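Local coordinates for protein cytochrome P450 RhF (Acinetobacter radioresistens, PDB 6RO8) that probably acts as a monooxygenase, this chain being the heme domain of a longer protein that also carries a ferredoxin-type 2Fe-2S part, at residues G28-M33 and F56-M61; M122-R126 and A378-M382; L128-F132 and W240-M244; V318-V324 and D339-S345. One frame throughout, in Å; residues are numbered along the deposited sequence.

Contact 1: G28-M33 and F56-M61; sequences GKNFDM and FFSEAM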
# COMPACT_ATOMS: atom_id res chain seq x y z
N GLY A 28 -23.49 -1.27 10.76
CA GLY A 28 -22.19 -1.85 11.06
C GLY A 28 -22.17 -3.35 10.90
O GLY A 28 -21.22 -3.91 10.34
N LYS A 29 -23.21 -4.04 11.38
CA LYS A 29 -23.34 -5.46 11.13
C LYS A 29 -23.25 -5.76 9.64
O LYS A 29 -22.60 -6.72 9.22
CB LYS A 29 -24.66 -5.98 11.68
CG LYS A 29 -24.88 -7.47 11.43
CD LYS A 29 -26.25 -7.95 11.92
CE LYS A 29 -27.11 -8.48 10.77
NZ LYS A 29 -28.56 -8.52 11.12
N ASN A 30 -23.86 -4.91 8.81
CA ASN A 30 -23.89 -5.14 7.38
C ASN A 30 -22.75 -4.49 6.63
O ASN A 30 -22.79 -4.42 5.40
CB ASN A 30 -25.22 -4.65 6.81
CG ASN A 30 -26.38 -5.42 7.34
OD1 ASN A 30 -26.27 -6.63 7.54
ND2 ASN A 30 -27.49 -4.75 7.60
N PHE A 31 -21.74 -3.99 7.33
CA PHE A 31 -20.81 -3.10 6.66
C PHE A 31 -19.99 -3.88 5.64
O PHE A 31 -19.24 -4.79 6.00
CB PHE A 31 -19.90 -2.38 7.66
CG PHE A 31 -19.13 -1.25 7.03
CD1 PHE A 31 -17.95 -1.49 6.36
CD2 PHE A 31 -19.61 0.05 7.08
CE1 PHE A 31 -17.25 -0.46 5.76
CE2 PHE A 31 -18.90 1.10 6.47
CZ PHE A 31 -17.73 0.83 5.80
N ASP A 32 -20.15 -3.51 4.37
CA ASP A 32 -19.46 -4.16 3.26
C ASP A 32 -18.49 -3.17 2.61
O ASP A 32 -18.91 -2.17 2.02
CB ASP A 32 -20.47 -4.67 2.23
CG ASP A 32 -19.84 -5.57 1.19
OD1 ASP A 32 -18.59 -5.71 1.18
OD2 ASP A 32 -20.58 -6.17 0.39
N MET A 33 -17.20 -3.49 2.68
CA MET A 33 -16.20 -2.63 2.07
C MET A 33 -16.31 -2.58 0.54
O MET A 33 -15.82 -1.64 -0.08
CB MET A 33 -14.80 -3.06 2.49
CG MET A 33 -14.50 -2.64 3.90
SD MET A 33 -12.92 -3.28 4.48
CE MET A 33 -12.62 -2.30 5.95
N PHE A 56 -16.71 -1.98 15.75
CA PHE A 56 -17.88 -2.81 15.56
C PHE A 56 -17.48 -4.02 14.74
O PHE A 56 -16.47 -4.01 14.04
CB PHE A 56 -19.02 -2.02 14.90
CG PHE A 56 -18.69 -1.55 13.51
CD1 PHE A 56 -18.07 -0.32 13.31
CD2 PHE A 56 -19.01 -2.33 12.41
CE1 PHE A 56 -17.76 0.12 12.04
CE2 PHE A 56 -18.71 -1.90 11.13
CZ PHE A 56 -18.09 -0.66 10.95
N PHE A 57 -18.28 -5.07 14.84
CA PHE A 57 -18.03 -6.29 14.07
C PHE A 57 -18.93 -6.32 12.84
O PHE A 57 -20.16 -6.19 12.95
CB PHE A 57 -18.25 -7.54 14.91
CG PHE A 57 -17.87 -8.79 14.19
CD1 PHE A 57 -16.53 -9.13 14.04
CD2 PHE A 57 -18.84 -9.60 13.59
CE1 PHE A 57 -16.16 -10.26 13.34
CE2 PHE A 57 -18.47 -10.74 12.89
CZ PHE A 57 -17.13 -11.07 12.76
N SER A 58 -18.33 -6.49 11.67
CA SER A 58 -19.08 -6.63 10.44
C SER A 58 -19.23 -8.12 10.13
O SER A 58 -18.24 -8.83 9.91
CB SER A 58 -18.40 -5.89 9.29
OG SER A 58 -18.99 -6.22 8.04
N GLU A 59 -20.47 -8.60 10.14
CA GLU A 59 -20.74 -9.95 9.66
C GLU A 59 -20.62 -10.04 8.16
O GLU A 59 -20.35 -11.13 7.63
CB GLU A 59 -22.14 -10.37 10.11
CG GLU A 59 -22.27 -10.40 11.60
CD GLU A 59 -23.68 -10.62 12.05
OE1 GLU A 59 -23.98 -10.32 13.22
OE2 GLU A 59 -24.50 -11.09 11.23
N ALA A 60 -20.80 -8.92 7.46
CA ALA A 60 -20.65 -8.93 6.02
C ALA A 60 -19.27 -9.42 5.62
O ALA A 60 -19.10 -10.05 4.57
CB ALA A 60 -20.92 -7.54 5.45
N MET A 61 -18.25 -9.15 6.44
CA MET A 61 -16.91 -9.57 6.05
C MET A 61 -16.12 -10.25 7.15
O MET A 61 -14.91 -10.40 7.01
CB MET A 61 -16.16 -8.38 5.50
CG MET A 61 -16.97 -7.68 4.48
SD MET A 61 -16.07 -6.28 4.08
CE MET A 61 -15.98 -5.66 5.73
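The carbonyl oxygen of Lys29, at the end of helix 20-29, receives two consecutive backbone N-H groups from the turn that follows strand 55-58. Glu59 N lies 3.0 Å from Lys29 O and Ala60 N 3.3 Å from it; both bonds are weak. Two residues on, Ser58 OG donates to Phe31 O, meeting a lone pair in the carbonyl plane. That hydroxyl is turned away from its own backbone N (chi1 170°), which carries it across to segment 28-33. Met61 supplies a less usual acceptor: its SD takes a weak but straight bond from Met33 N at 3.3 Å (173° at the hydrogen), while the bend at its last torsion folds CE back to 3.8 Å from Met33 CG. The aromatic part is an offset edge-to-face pair, with the edge of Phe56 turned toward the face of Phe31 and the centroids 5.9 Å apart. Lys29 passes its CG and CD slantwise across the carboxylate of Glu59, yet NZ stays 4.8 Å from Glu59 OE2 and bonds to Gln26 instead. Asp32 OD1 accepts Phe34 N, and OD2 forms a salt bridge with Arg204. The contact thus fastens the exit of the N-terminal helix to an outermost strand of the five-stranded P450 sheet. Its chemistry implies a junction held mainly through backbone carbonyls, with the Lys29-Glu59 charges probably adding only a diffuse attraction.

Contact 2: M122-R126 and A378-M382; sequences MERRR and AHQCM. With HEM (protoporphyrin IX containing Fe), chain B.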
# COMPACT_ATOMS: atom_id res chain seq x y z
N MET A 122 10.45 -11.94 13.36
CA MET A 122 10.10 -10.70 12.68
C MET A 122 11.21 -9.65 12.84
O MET A 122 11.75 -9.17 11.84
CB MET A 122 8.75 -10.24 13.23
CG MET A 122 8.37 -8.81 13.13
SD MET A 122 8.70 -7.89 11.64
CE MET A 122 8.90 -6.28 12.37
N GLU A 123 11.60 -9.33 14.07
CA GLU A 123 12.63 -8.31 14.27
C GLU A 123 14.03 -8.79 13.90
O GLU A 123 14.80 -8.03 13.32
CB GLU A 123 12.63 -7.81 15.72
CG GLU A 123 11.60 -6.74 16.04
CD GLU A 123 11.65 -5.53 15.13
OE1 GLU A 123 12.62 -5.35 14.38
OE2 GLU A 123 10.70 -4.72 15.18
N ARG A 124 14.40 -10.01 14.29
CA ARG A 124 15.67 -10.58 13.85
C ARG A 124 15.83 -10.47 12.34
O ARG A 124 16.87 -10.04 11.85
CB ARG A 124 15.78 -12.05 14.26
CG ARG A 124 17.02 -12.40 15.02
CD ARG A 124 17.04 -13.88 15.32
NE ARG A 124 16.23 -14.22 16.48
CZ ARG A 124 15.67 -15.41 16.69
NH1 ARG A 124 15.84 -16.39 15.81
NH2 ARG A 124 14.96 -15.63 17.79
N ARG A 125 14.78 -10.84 11.59
CA ARG A 125 14.83 -10.71 10.14
C ARG A 125 14.87 -9.25 9.71
O ARG A 125 15.66 -8.87 8.83
CB ARG A 125 13.62 -11.42 9.52
CG ARG A 125 13.78 -11.75 8.06
CD ARG A 125 12.58 -12.54 7.59
NE ARG A 125 12.50 -13.86 8.20
CZ ARG A 125 11.41 -14.62 8.20
NH1 ARG A 125 10.31 -14.18 7.61
NH2 ARG A 125 11.44 -15.82 8.77
N ARG A 126 14.03 -8.41 10.31
CA ARG A 126 14.08 -6.98 10.00
C ARG A 126 15.43 -6.39 10.42
O ARG A 126 16.15 -5.83 9.59
CB ARG A 126 12.93 -6.24 10.69
CG ARG A 126 12.99 -4.74 10.44
CD ARG A 126 11.72 -4.01 10.87
NE ARG A 126 11.81 -2.59 10.54
CZ ARG A 126 10.77 -1.79 10.28
NH1 ARG A 126 9.53 -2.27 10.32
NH2 ARG A 126 10.98 -0.51 9.98
N ALA A 378 6.14 -1.97 15.20
CA ALA A 378 7.08 -3.03 14.84
C ALA A 378 7.17 -3.20 13.33
O ALA A 378 8.28 -3.31 12.79
CB ALA A 378 6.66 -4.35 15.51
N HIS A 379 6.02 -3.21 12.64
CA HIS A 379 5.96 -3.47 11.21
C HIS A 379 5.89 -2.19 10.38
O HIS A 379 5.65 -2.26 9.17
CB HIS A 379 4.75 -4.35 10.88
CG HIS A 379 4.87 -5.76 11.37
ND1 HIS A 379 5.42 -6.77 10.60
CD2 HIS A 379 4.51 -6.33 12.54
CE1 HIS A 379 5.39 -7.90 11.28
NE2 HIS A 379 4.85 -7.66 12.46
N GLN A 380 6.13 -1.03 10.99
CA GLN A 380 6.05 0.23 10.26
C GLN A 380 6.88 0.19 8.98
O GLN A 380 8.01 -0.30 8.97
CB GLN A 380 6.51 1.40 11.12
CG GLN A 380 6.19 2.70 10.43
CD GLN A 380 6.96 3.85 10.99
OE1 GLN A 380 8.18 3.91 10.87
NE2 GLN A 380 6.24 4.79 11.58
N CYS A 381 6.29 0.72 7.91
CA CYS A 381 6.78 0.50 6.56
C CYS A 381 8.27 0.81 6.42
O CYS A 381 8.72 1.91 6.74
CB CYS A 381 5.97 1.37 5.61
SG CYS A 381 6.74 1.36 4.04
N MET A 382 9.03 -0.17 5.93
CA MET A 382 10.47 0.04 5.79
C MET A 382 10.82 0.92 4.60
O MET A 382 11.91 1.50 4.58
CB MET A 382 11.20 -1.30 5.64
CG MET A 382 11.43 -1.99 6.96
SD MET A 382 12.16 -3.62 6.74
CE MET A 382 13.91 -3.25 6.68
CHA HEM B . 5.16 -2.34 5.74
CHB HEM B . 2.43 1.02 3.51
CHC HEM B . 5.85 1.66 0.08
CHD HEM B . 8.31 -2.02 2.08
C1A HEM B . 4.11 -1.50 5.44
C2A HEM B . 2.85 -1.38 6.15
C3A HEM B . 2.10 -0.47 5.54
C4A HEM B . 2.85 0.04 4.40
CMA HEM B . 0.69 -0.04 5.99
CAA HEM B . 2.44 -2.16 7.42
CBA HEM B . 2.70 -1.26 8.61
CGA HEM B . 2.42 -1.96 9.91
O1A HEM B . 1.98 -3.13 9.89
O2A HEM B . 2.64 -1.32 10.97
C1B HEM B . 3.15 1.54 2.45
C2B HEM B . 2.77 2.71 1.68
C3B HEM B . 3.71 2.88 0.72
C4B HEM B . 4.71 1.83 0.86
CMB HEM B . 1.50 3.55 1.96
CAB HEM B . 3.83 3.98 -0.37
CBB HEM B . 3.11 5.09 -0.42
C1C HEM B . 6.82 0.71 0.32
C2C HEM B . 8.03 0.47 -0.45
C3C HEM B . 8.69 -0.55 0.13
C4C HEM B . 7.93 -0.98 1.27
CMC HEM B . 8.43 1.29 -1.70
CAC HEM B . 10.03 -1.26 -0.23
CBC HEM B . 10.75 -0.93 -1.30
C1D HEM B . 7.67 -2.45 3.22
C2D HEM B . 8.11 -3.54 4.07
C3D HEM B . 7.25 -3.62 5.09
C4D HEM B . 6.23 -2.59 4.92
CMD HEM B . 9.34 -4.44 3.86
CAD HEM B . 7.35 -4.67 6.21
CBD HEM B . 8.22 -4.20 7.37
CGD HEM B . 7.90 -5.03 8.59
O1D HEM B . 7.04 -5.93 8.49
O2D HEM B . 8.49 -4.79 9.68
NA HEM B . 4.06 -0.63 4.37
NB HEM B . 4.33 1.03 1.93
NC HEM B . 6.80 -0.20 1.36
ND HEM B . 6.53 -1.90 3.77
FE HEM B . 5.45 -0.41 2.83
O HOH W 1 4.38 -2.11 1.72
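Arg126, from helix 121-127, and His379, from the cysteine-ligand loop characteristic of cytochromes P450, divide one heme propionate between them. Arg126 NH1 bonds to O2D of the heme at 2.8 Å, and His379 ND1 to O1D, also at 2.8 Å, so each carboxylate oxygen has a donor of its own. In the same loop Cys381 SG sits 2.5 Å from the heme iron as its axial ligand, and a water binds the iron from the opposite side, its O 2.3 Å from the metal. The next layer fixes the arginine. Its chain runs extended from CG to NE, leaving helix 121-127 (probably the C helix of P450 nomenclature) to place the guanidinium beside the loop backbone. There Gln380 O accepts Arg126 NH1 at 2.8 Å (147° at the hydrogen) and, more weakly, NH2, so the guanidinium links propionate to main chain. Met382 CG rests over one face of that group, and the two side chains run antiparallel, one past the other, which should limit its rocking. Further out, the loop is anchored by Gln380 OE1 on Lys384 and by a backbone bond between Cys381 and Phe374. Met122 positions the histidine: bent at chi2 (42°), it brings its methyl over the imidazole in a CH-pi contact, CE standing 4.0 Å from the centroid of the His379 ring, while SD approaches the same ring obliquely.

Contact 3: L128-F132 and W240-M244; sequences LMDAF and WMYDM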
# COMPACT_ATOMS: atom_id res chain seq x y z
N LEU A 128 18.21 -7.44 10.81
CA LEU A 128 19.36 -7.87 10.05
C LEU A 128 19.19 -7.65 8.55
O LEU A 128 19.81 -8.35 7.74
CB LEU A 128 19.69 -9.33 10.36
CG LEU A 128 20.60 -9.70 11.58
CD1 LEU A 128 22.05 -9.12 11.53
CD2 LEU A 128 19.92 -9.40 12.93
N MET A 129 18.39 -6.64 8.13
CA MET A 129 18.34 -6.42 6.67
C MET A 129 18.12 -4.94 6.31
O MET A 129 17.07 -4.56 5.79
CB MET A 129 17.26 -7.28 6.03
CG MET A 129 17.84 -8.50 5.35
SD MET A 129 16.54 -9.41 4.51
CE MET A 129 15.25 -9.36 5.73
N ASP A 130 19.19 -4.13 6.43
CA ASP A 130 19.12 -2.70 6.12
C ASP A 130 20.18 -2.26 5.11
O ASP A 130 21.38 -2.17 5.41
CB ASP A 130 19.18 -1.91 7.42
CG ASP A 130 17.99 -2.23 8.33
OD1 ASP A 130 16.90 -2.48 7.77
OD2 ASP A 130 18.10 -2.25 9.59
N ALA A 131 19.72 -2.06 3.87
CA ALA A 131 20.32 -1.16 2.90
C ALA A 131 19.31 -0.07 2.54
O ALA A 131 19.18 0.35 1.39
CB ALA A 131 20.80 -1.92 1.67
N PHE A 132 18.54 0.33 3.53
CA PHE A 132 17.80 1.57 3.48
C PHE A 132 18.64 2.74 3.97
O PHE A 132 18.09 3.81 4.22
CB PHE A 132 16.51 1.43 4.31
CG PHE A 132 15.60 0.37 3.79
CD1 PHE A 132 15.78 -0.96 4.16
CD2 PHE A 132 14.62 0.67 2.86
CE1 PHE A 132 14.98 -1.95 3.63
CE2 PHE A 132 13.81 -0.32 2.33
CZ PHE A 132 13.99 -1.64 2.72
N TRP A 240 18.40 -5.13 -2.86
CA TRP A 240 17.91 -5.62 -1.57
C TRP A 240 17.71 -7.13 -1.57
O TRP A 240 17.99 -7.80 -0.56
CB TRP A 240 16.62 -4.92 -1.21
CG TRP A 240 16.29 -5.07 0.22
CD1 TRP A 240 17.16 -5.21 1.26
CD2 TRP A 240 14.98 -5.08 0.77
NE1 TRP A 240 16.47 -5.31 2.44
CE2 TRP A 240 15.13 -5.23 2.17
CE3 TRP A 240 13.70 -4.97 0.23
CZ2 TRP A 240 14.03 -5.28 3.02
CZ3 TRP A 240 12.61 -5.03 1.07
CH2 TRP A 240 12.78 -5.17 2.45
N MET A 241 17.23 -7.70 -2.68
CA MET A 241 17.03 -9.15 -2.70
C MET A 241 18.35 -9.89 -2.62
O MET A 241 18.45 -10.94 -1.96
CB MET A 241 16.24 -9.55 -3.95
CG MET A 241 14.75 -9.23 -3.88
SD MET A 241 13.99 -9.86 -2.37
CE MET A 241 14.47 -11.59 -2.40
N TYR A 242 19.40 -9.36 -3.26
CA TYR A 242 20.74 -9.94 -3.09
C TYR A 242 21.20 -9.87 -1.65
O TYR A 242 21.93 -10.75 -1.19
CB TYR A 242 21.75 -9.22 -3.99
CG TYR A 242 21.59 -9.58 -5.44
CD1 TYR A 242 21.89 -10.86 -5.91
CD2 TYR A 242 21.14 -8.63 -6.34
CE1 TYR A 242 21.73 -11.18 -7.26
CE2 TYR A 242 20.98 -8.94 -7.69
CZ TYR A 242 21.28 -10.21 -8.14
OH TYR A 242 21.11 -10.49 -9.47
N ASP A 243 20.80 -8.82 -0.92
CA ASP A 243 21.13 -8.78 0.50
C ASP A 243 20.49 -9.94 1.25
O ASP A 243 21.15 -10.65 2.01
CB ASP A 243 20.71 -7.44 1.10
CG ASP A 243 21.43 -6.27 0.49
OD1 ASP A 243 22.57 -6.45 0.01
OD2 ASP A 243 20.85 -5.17 0.47
N MET A 244 19.19 -10.15 1.02
CA MET A 244 18.51 -11.26 1.69
C MET A 244 19.17 -12.59 1.34
O MET A 244 19.49 -13.39 2.23
CB MET A 244 17.02 -11.29 1.33
CG MET A 244 16.37 -9.95 1.11
SD MET A 244 14.57 -10.08 1.19
CE MET A 244 14.06 -8.39 0.92
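Trp240, in the first turn of helix 240-250, meets two residues of the loop 128-132 at once. Its indole N-H points to the backbone of Met129, with NE1 3.5 Å from Met129 O, a weak bond near the edge of the ring. Phe132 comes from above, aiming its CE1-CZ edge at the six-membered ring in a T-shaped stack, the centroids 4.9 Å apart and the planes at 80°. The opposite indole face is taken by Met244 CE from the next turn of the same helix, so the ring is sandwiched between an aromatic edge and a methyl. Met129 SD adds an oblique Met-aromatic approach to the five-membered ring. In P450 terms the loop joins helix 121-127 to helix 134-155, whereas helix 240-250 probably corresponds to the H helix. Trp240 itself also touches the heme, and Ile267 of helix 257-270 packs against it. Along the segment, Asp243 turns its carboxylate to the loop, OD2 lying 3.5 Å from Ala131 CB, and the same oxygen stands in plane at the edge of the indole. Met244 comes last. Its chain is extended beyond CG and crosses that of Met129 at about a right angle, CG being 3.4 Å from Met129 SD, and Tyr259 touches both methionines from helix 257-270.

Contact 4: V318-V324 and D339-S345; sequences VAWRRQV and DKLFLVS. With HEM (protoporphyrin IX containing Fe), chain B; HIS (histidine), chain C.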
# COMPACT_ATOMS: atom_id res chain seq x y z
N VAL A 318 -5.50 2.16 2.82
CA VAL A 318 -6.65 2.69 3.56
C VAL A 318 -7.11 1.77 4.67
O VAL A 318 -7.89 2.21 5.53
CB VAL A 318 -7.83 2.98 2.61
CG1 VAL A 318 -7.48 4.16 1.65
CG2 VAL A 318 -8.20 1.72 1.83
N ALA A 319 -6.67 0.50 4.69
CA ALA A 319 -7.05 -0.46 5.73
C ALA A 319 -6.03 -1.59 5.76
O ALA A 319 -5.70 -2.15 4.72
CB ALA A 319 -8.44 -1.03 5.46
N TRP A 320 -5.53 -1.91 6.94
CA TRP A 320 -4.62 -3.03 7.14
C TRP A 320 -5.23 -3.96 8.20
O TRP A 320 -6.27 -3.66 8.80
CB TRP A 320 -3.23 -2.52 7.54
CG TRP A 320 -2.10 -3.36 7.03
CD1 TRP A 320 -1.12 -3.96 7.78
CD2 TRP A 320 -1.82 -3.71 5.66
NE1 TRP A 320 -0.26 -4.67 6.97
CE2 TRP A 320 -0.66 -4.53 5.66
CE3 TRP A 320 -2.44 -3.42 4.44
CZ2 TRP A 320 -0.10 -5.05 4.49
CZ3 TRP A 320 -1.89 -3.95 3.27
CH2 TRP A 320 -0.73 -4.75 3.31
N ARG A 321 -4.61 -5.12 8.41
CA ARG A 321 -5.29 -6.19 9.15
C ARG A 321 -4.43 -6.74 10.28
O ARG A 321 -3.19 -6.76 10.22
CB ARG A 321 -5.69 -7.32 8.21
CG ARG A 321 -6.72 -6.92 7.16
CD ARG A 321 -7.06 -8.12 6.29
NE ARG A 321 -6.01 -8.39 5.33
CZ ARG A 321 -5.92 -9.49 4.58
NH1 ARG A 321 -6.84 -10.47 4.69
NH2 ARG A 321 -4.91 -9.59 3.72
N ARG A 322 -5.11 -7.21 11.32
CA ARG A 322 -4.48 -7.87 12.44
C ARG A 322 -5.31 -9.08 12.83
O ARG A 322 -6.51 -9.14 12.52
CB ARG A 322 -4.32 -6.92 13.65
CG ARG A 322 -3.22 -5.90 13.51
CD ARG A 322 -1.90 -6.59 13.22
NE ARG A 322 -0.77 -5.67 13.25
CZ ARG A 322 -0.12 -5.24 12.17
NH1 ARG A 322 -0.50 -5.63 10.97
NH2 ARG A 322 0.92 -4.42 12.30
N GLN A 323 -4.68 -10.04 13.49
CA GLN A 323 -5.39 -11.18 14.05
C GLN A 323 -5.09 -11.27 15.53
O GLN A 323 -3.96 -11.05 15.96
CB GLN A 323 -5.01 -12.50 13.39
CG GLN A 323 -6.07 -13.56 13.63
CD GLN A 323 -5.86 -14.83 12.84
OE1 GLN A 323 -5.96 -14.83 11.62
NE2 GLN A 323 -5.58 -15.92 13.54
N VAL A 324 -6.11 -11.57 16.31
CA VAL A 324 -6.02 -11.59 17.76
C VAL A 324 -5.55 -12.97 18.22
O VAL A 324 -6.08 -14.01 17.78
CB VAL A 324 -7.37 -11.20 18.39
CG1 VAL A 324 -7.34 -11.30 19.91
CG2 VAL A 324 -7.76 -9.79 17.94
N ASP A 339 -10.01 -13.65 16.46
CA ASP A 339 -10.76 -12.57 15.82
C ASP A 339 -9.87 -11.83 14.84
O ASP A 339 -8.71 -11.53 15.13
CB ASP A 339 -11.27 -11.58 16.87
CG ASP A 339 -12.56 -12.01 17.51
OD1 ASP A 339 -13.25 -12.88 16.93
OD2 ASP A 339 -12.88 -11.49 18.59
N LYS A 340 -10.43 -11.51 13.68
CA LYS A 340 -9.72 -10.73 12.67
C LYS A 340 -10.16 -9.28 12.72
O LYS A 340 -11.36 -9.00 12.85
CB LYS A 340 -9.94 -11.33 11.28
CG LYS A 340 -9.41 -12.75 11.18
CD LYS A 340 -9.73 -13.40 9.85
CE LYS A 340 -9.61 -14.92 9.94
NZ LYS A 340 -8.21 -15.38 9.83
N LEU A 341 -9.20 -8.37 12.61
CA LEU A 341 -9.44 -6.93 12.74
C LEU A 341 -9.03 -6.22 11.46
O LEU A 341 -7.94 -6.46 10.92
CB LEU A 341 -8.66 -6.35 13.92
CG LEU A 341 -8.61 -7.17 15.22
CD1 LEU A 341 -7.90 -6.38 16.31
CD2 LEU A 341 -10.01 -7.51 15.67
N PHE A 342 -9.89 -5.32 10.99
CA PHE A 342 -9.52 -4.31 9.99
C PHE A 342 -9.16 -3.02 10.71
O PHE A 342 -9.99 -2.44 11.42
CB PHE A 342 -10.66 -4.06 9.00
CG PHE A 342 -10.50 -4.80 7.72
CD1 PHE A 342 -9.39 -4.58 6.92
CD2 PHE A 342 -11.42 -5.75 7.33
CE1 PHE A 342 -9.22 -5.29 5.74
CE2 PHE A 342 -11.27 -6.46 6.17
CZ PHE A 342 -10.16 -6.24 5.37
N LEU A 343 -7.91 -2.61 10.57
CA LEU A 343 -7.46 -1.31 11.08
C LEU A 343 -7.64 -0.31 9.95
O LEU A 343 -6.80 -0.24 9.05
CB LEU A 343 -6.00 -1.38 11.51
CG LEU A 343 -5.62 -2.04 12.85
CD1 LEU A 343 -6.16 -3.45 12.98
CD2 LEU A 343 -4.11 -1.99 13.06
N VAL A 344 -8.72 0.48 9.97
CA VAL A 344 -9.04 1.33 8.82
C VAL A 344 -8.26 2.64 8.97
O VAL A 344 -8.78 3.64 9.48
CB VAL A 344 -10.53 1.55 8.65
CG1 VAL A 344 -10.78 2.34 7.37
CG2 VAL A 344 -11.22 0.25 8.57
N SER A 345 -7.02 2.64 8.47
CA SER A 345 -6.13 3.78 8.67
C SER A 345 -6.62 5.04 7.96
O SER A 345 -6.37 6.15 8.44
CB SER A 345 -4.72 3.43 8.22
OG SER A 345 -4.76 2.65 7.05
CHA HEM B . 5.16 -2.34 5.74
CHB HEM B . 2.43 1.02 3.51
CHC HEM B . 5.85 1.66 0.08
CHD HEM B . 8.31 -2.02 2.08
C1A HEM B . 4.11 -1.50 5.44
C2A HEM B . 2.85 -1.38 6.15
C3A HEM B . 2.10 -0.47 5.54
C4A HEM B . 2.85 0.04 4.40
CMA HEM B . 0.69 -0.04 5.99
CAA HEM B . 2.44 -2.16 7.42
CBA HEM B . 2.70 -1.26 8.61
CGA HEM B . 2.42 -1.96 9.91
O1A HEM B . 1.98 -3.13 9.89
O2A HEM B . 2.64 -1.32 10.97
C1B HEM B . 3.15 1.54 2.45
C2B HEM B . 2.77 2.71 1.68
C3B HEM B . 3.71 2.88 0.72
C4B HEM B . 4.71 1.83 0.86
CMB HEM B . 1.50 3.55 1.96
CAB HEM B . 3.83 3.98 -0.37
CBB HEM B . 3.11 5.09 -0.42
C1C HEM B . 6.82 0.71 0.32
C2C HEM B . 8.03 0.47 -0.45
C3C HEM B . 8.69 -0.55 0.13
C4C HEM B . 7.93 -0.98 1.27
CMC HEM B . 8.43 1.29 -1.70
CAC HEM B . 10.03 -1.26 -0.23
CBC HEM B . 10.75 -0.93 -1.30
C1D HEM B . 7.67 -2.45 3.22
C2D HEM B . 8.11 -3.54 4.07
C3D HEM B . 7.25 -3.62 5.09
C4D HEM B . 6.23 -2.59 4.92
CMD HEM B . 9.34 -4.44 3.86
CAD HEM B . 7.35 -4.67 6.21
CBD HEM B . 8.22 -4.20 7.37
CGD HEM B . 7.90 -5.03 8.59
O1D HEM B . 7.04 -5.93 8.49
O2D HEM B . 8.49 -4.79 9.68
NA HEM B . 4.06 -0.63 4.37
NB HEM B . 4.33 1.03 1.93
NC HEM B . 6.80 -0.20 1.36
ND HEM B . 6.53 -1.90 3.77
FE HEM B . 5.45 -0.41 2.83
N HIS C . 1.61 -4.65 -0.06
CA HIS C . 1.57 -3.46 0.79
C HIS C . 2.34 -2.31 0.16
O HIS C . 2.51 -1.26 0.80
CB HIS C . 2.14 -3.78 2.17
CG HIS C . 3.35 -4.66 2.15
ND1 HIS C . 4.52 -4.34 2.79
CD2 HIS C . 3.56 -5.86 1.54
CE1 HIS C . 5.41 -5.30 2.59
NE2 HIS C . 4.85 -6.23 1.84
OXT HIS C . 2.79 -2.40 -0.98
O HOH W 1 4.38 -2.11 1.72
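A turn at chi2 (-56°) bends the Arg322 chain, whose CG passes 3.9 Å from Leu343 CD1, toward the heme, where NH2 meets O1A of a propionate. That bond is nearly straight, 2.9 Å from Arg322 NH2 to O1A of the heme at 165°, and the oxygen lies at the edge of the guanidinium, near its plane. Arg322 NH1 is held meanwhile by Arg321 O, which fixes the rotation of the group. Both segments belong to the mixed sheet of the P450 fold and run antiparallel. Trp320 and Leu343 form one hydrogen-bonded pair and Arg322 and Leu341 the next, with Arg322 N 3.0 Å from Leu341 O; Val324 N to Asp339 O, 2.9 Å, carries the ladder on. Beside Arg322 on the same face of the sheet, Trp320 turns one side of its indole to a heme methyl, while CH2 approaches the bound histidine, 3.2 Å from its CB. The other face carries Arg321 and Phe342 side by side, guanidinium and ring planes 19° apart; Arg321 CG, 3.3 Å from Phe342 CE1, and CD meet the ring obliquely, and NH1 goes on to Glu89 O and Tyr63 OH. There too Lys340 NZ, also in a salt bridge with Glu89, donates to Gln323 OE1 at 2.9 Å from above the carbonyl plane. Val344 then makes an inverse gamma turn at the N-cap position of helix 345-349. Because a buried arginine faces the propionate, its charge probably favours the ionised carboxylate, and the hydrogen-bonded ladder and the NH1 bond to Arg321 O set where that charge stands.

Overall arrangement
Contacts 2 and 4 share the heme, each hydrogen-bonding a different propionate, and their centres lie 18 Å apart; His379 CD2 comes to 4.1 Å from Arg322 NH2 between them. Contact 3 adjoins contact 2, with centres 12 Å apart: Met382 CE sits 3.5 Å from Met129 O, and Met382 O 3.3 Å from Phe132 CD2, so the loop 128-132 packs directly against the cysteine-ligand segment. Contact 1 is the outlying member, linked to the sheet of contact 4 by packing of Met33 CE on Phe342 CG at 3.7 Å. It stands across the chain's centre from contact 3, about 39 Å away between centres, and the side chain of Met33 remains about 14 Å from the heme.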